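Local atomic coordinates of alpha-14 giardin (Giardia lamblia, PDB entry 3CHJ), a protein that binds calcium and phospholipid as an annexin and may act as a calcium-regulated structural element linking the membrane to the underlying axoneme. Residues A[44-47]-A[48-52]. Residues are numbered along the deposited sequence; the frame is centred on the assembly and turned at random.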
loop_
_atom_site.group_PDB
_atom_site.type_symbol
_atom_site.label_atom_id
_atom_site.label_comp_id
_atom_site.label_asym_id
_atom_site.label_seq_id
_atom_site.Cartn_x
_atom_site.Cartn_y
_atom_site.Cartn_z
ATOM N N LEU A 44 7.247 13.806 -12.840
ATOM C CA LEU A 44 6.840 12.695 -13.707
ATOM C C LEU A 44 5.466 12.953 -14.328
ATOM O O LEU A 44 5.241 12.657 -15.504
ATOM C CB LEU A 44 6.853 11.383 -12.921
ATOM C CG LEU A 44 8.218 10.948 -12.370
ATOM C CD1 LEU A 44 8.082 9.786 -11.359
ATOM C CD2 LEU A 44 9.202 10.579 -13.502
ATOM N N ARG A 45 4.543 13.503 -13.538
ATOM C CA ARG A 45 3.253 13.888 -14.089
ATOM C C ARG A 45 3.402 15.005 -15.118
ATOM O O ARG A 45 2.741 14.965 -16.149
ATOM C CB ARG A 45 2.244 14.268 -13.008
ATOM C CG ARG A 45 0.866 14.605 -13.602
ATOM C CD ARG A 45 -0.102 15.115 -12.557
ATOM N NE ARG A 45 0.393 16.326 -11.902
ATOM C CZ ARG A 45 -0.233 16.944 -10.905
ATOM N NH1 ARG A 45 -1.375 16.461 -10.443
ATOM N NH2 ARG A 45 0.290 18.036 -10.368
ATOM N N ASN A 46 4.272 15.976 -14.851
ATOM C CA ASN A 46 4.485 17.031 -15.841
ATOM C C ASN A 46 4.999 16.458 -17.151
ATOM O O ASN A 46 4.518 16.826 -18.231
ATOM C CB ASN A 46 5.442 18.112 -15.337
ATOM C CG ASN A 46 5.637 19.225 -16.370
ATOM O OD1 ASN A 46 6.752 19.472 -16.828
ATOM N ND2 ASN A 46 4.532 19.858 -16.780
ATOM N N MET A 47 5.965 15.547 -17.043
ATOM C CA MET A 47 6.532 14.868 -18.202
ATOM C C MET A 47 5.462 14.089 -18.971
ATOM O O MET A 47 5.431 14.125 -20.205
ATOM C CB MET A 47 7.685 13.957 -17.764
ATOM C CG MET A 47 8.423 13.256 -18.899
ATOM S SD MET A 47 7.590 11.749 -19.386
ATOM C CE MET A 47 7.717 10.783 -17.867
ATOM N N GLN A 48 4.585 13.385 -18.257
ATOM C CA GLN A 48 3.488 12.673 -18.917
ATOM C C GLN A 48 2.564 13.611 -19.715
ATOM O O GLN A 48 2.179 13.314 -20.861
ATOM C CB GLN A 48 2.676 11.853 -17.908
ATOM C CG GLN A 48 1.405 11.265 -18.509
ATOM C CD GLN A 48 0.928 10.033 -17.796
ATOM O OE1 GLN A 48 1.591 9.530 -16.888
ATOM N NE2 GLN A 48 -0.225 9.517 -18.212
ATOM N N ARG A 49 2.223 14.743 -19.110
ATOM C CA ARG A 49 1.401 15.747 -19.769
ATOM C C ARG A 49 2.120 16.285 -21.008
ATOM O O ARG A 49 1.515 16.459 -22.065
ATOM C CB ARG A 49 1.064 16.877 -18.793
ATOM C CG ARG A 49 -0.037 16.537 -17.791
ATOM C CD ARG A 49 0.016 17.499 -16.605
ATOM N NE ARG A 49 -1.074 17.291 -15.655
ATOM C CZ ARG A 49 -1.300 18.078 -14.603
ATOM N NH1 ARG A 49 -0.511 19.122 -14.375
ATOM N NH2 ARG A 49 -2.321 17.825 -13.792
ATOM N N THR A 50 3.420 16.505 -20.882
ATOM C CA THR A 50 4.241 17.070 -21.963
ATOM C C THR A 50 4.431 16.069 -23.115
ATOM O O THR A 50 4.560 16.467 -24.277
ATOM C CB THR A 50 5.601 17.553 -21.405
ATOM O OG1 THR A 50 5.363 18.548 -20.403
ATOM C CG2 THR A 50 6.486 18.162 -22.496
ATOM N N PHE A 51 4.440 14.778 -22.776
ATOM C CA PHE A 51 4.556 13.694 -23.763
ATOM C C PHE A 51 3.545 13.843 -24.900
ATOM O O PHE A 51 3.901 13.735 -26.080
ATOM C CB PHE A 51 4.362 12.336 -23.076
ATOM C CG PHE A 51 4.686 11.151 -23.956
ATOM C CD1 PHE A 51 5.961 10.595 -23.946
ATOM C CD2 PHE A 51 3.715 10.587 -24.779
ATOM C CE1 PHE A 51 6.271 9.500 -24.749
ATOM C CE2 PHE A 51 4.019 9.492 -25.598
ATOM C CZ PHE A 51 5.297 8.952 -25.577
ATOM N N GLN A 52 2.286 14.071 -24.531
ATOM C CA GLN A 52 1.213 14.281 -25.495
ATOM C C GLN A 52 1.489 15.502 -26.376
ATOM O O GLN A 52 1.349 15.432 -27.592
ATOM C CB GLN A 52 -0.139 14.410 -24.774
ATOM C CG GLN A 52 -1.242 15.145 -25.566
ATOM C CD GLN A 52 -1.576 14.483 -26.896
ATOM O OE1 GLN A 52 -1.420 13.271 -27.060
ATOM N NE2 GLN A 52 -2.042 15.281 -27.853
#
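R45 lays its guanidinium flat over that of R49, one turn further along the alpha helix 41-55 of this annexin fold. The planes diverge by 8° and the group centres are 4.0 Å apart, which defines an i to i+4 arginine stack. The overlap is offset: R45 NE sits over the middle of the R49 group, whereas R49 NH2 lies toward the rim of the R45 group, with NE and NH2 3.6 Å apart. Different torsions bring the two chains alongside one another. In R45, CG leaves anti to the backbone N and the chain then bends at chi3; in R49, CG leaves anti to the carbonyl carbon and the chain runs extended from CG to NE. Both point the same way. The like charges probably repel, a cost probably eased where the pair meets solvent at the surface.

Next along the helix, T50 folds back on the backbone of N46. Its OG1 donates to N46 O at 2.9 Å, and T50 N is the second donor to the same oxygen. The hydroxyl approaches from above the carbonyl plane, 42° out of it. OG1 is placed for this by chi1 of -59°, anti to the carbonyl carbon and beside the backbone N.

Backbone bonds from Q48 N to L44 O and from R49 N to R45 O, 2.9 Å and 3.0 Å long, confirm regular alpha-helical spacing. M47 and F51 face the buried side, against V15 and V16 of helix 12-24 respectively; F51 also meets the ring of F62. This joins helix 41-55 to its neighbours in the helical bundle. One turn on from M47, F51 N donates to M47 O at 2.8 Å, and F51 CB lies 3.5 Å from the same M47 O.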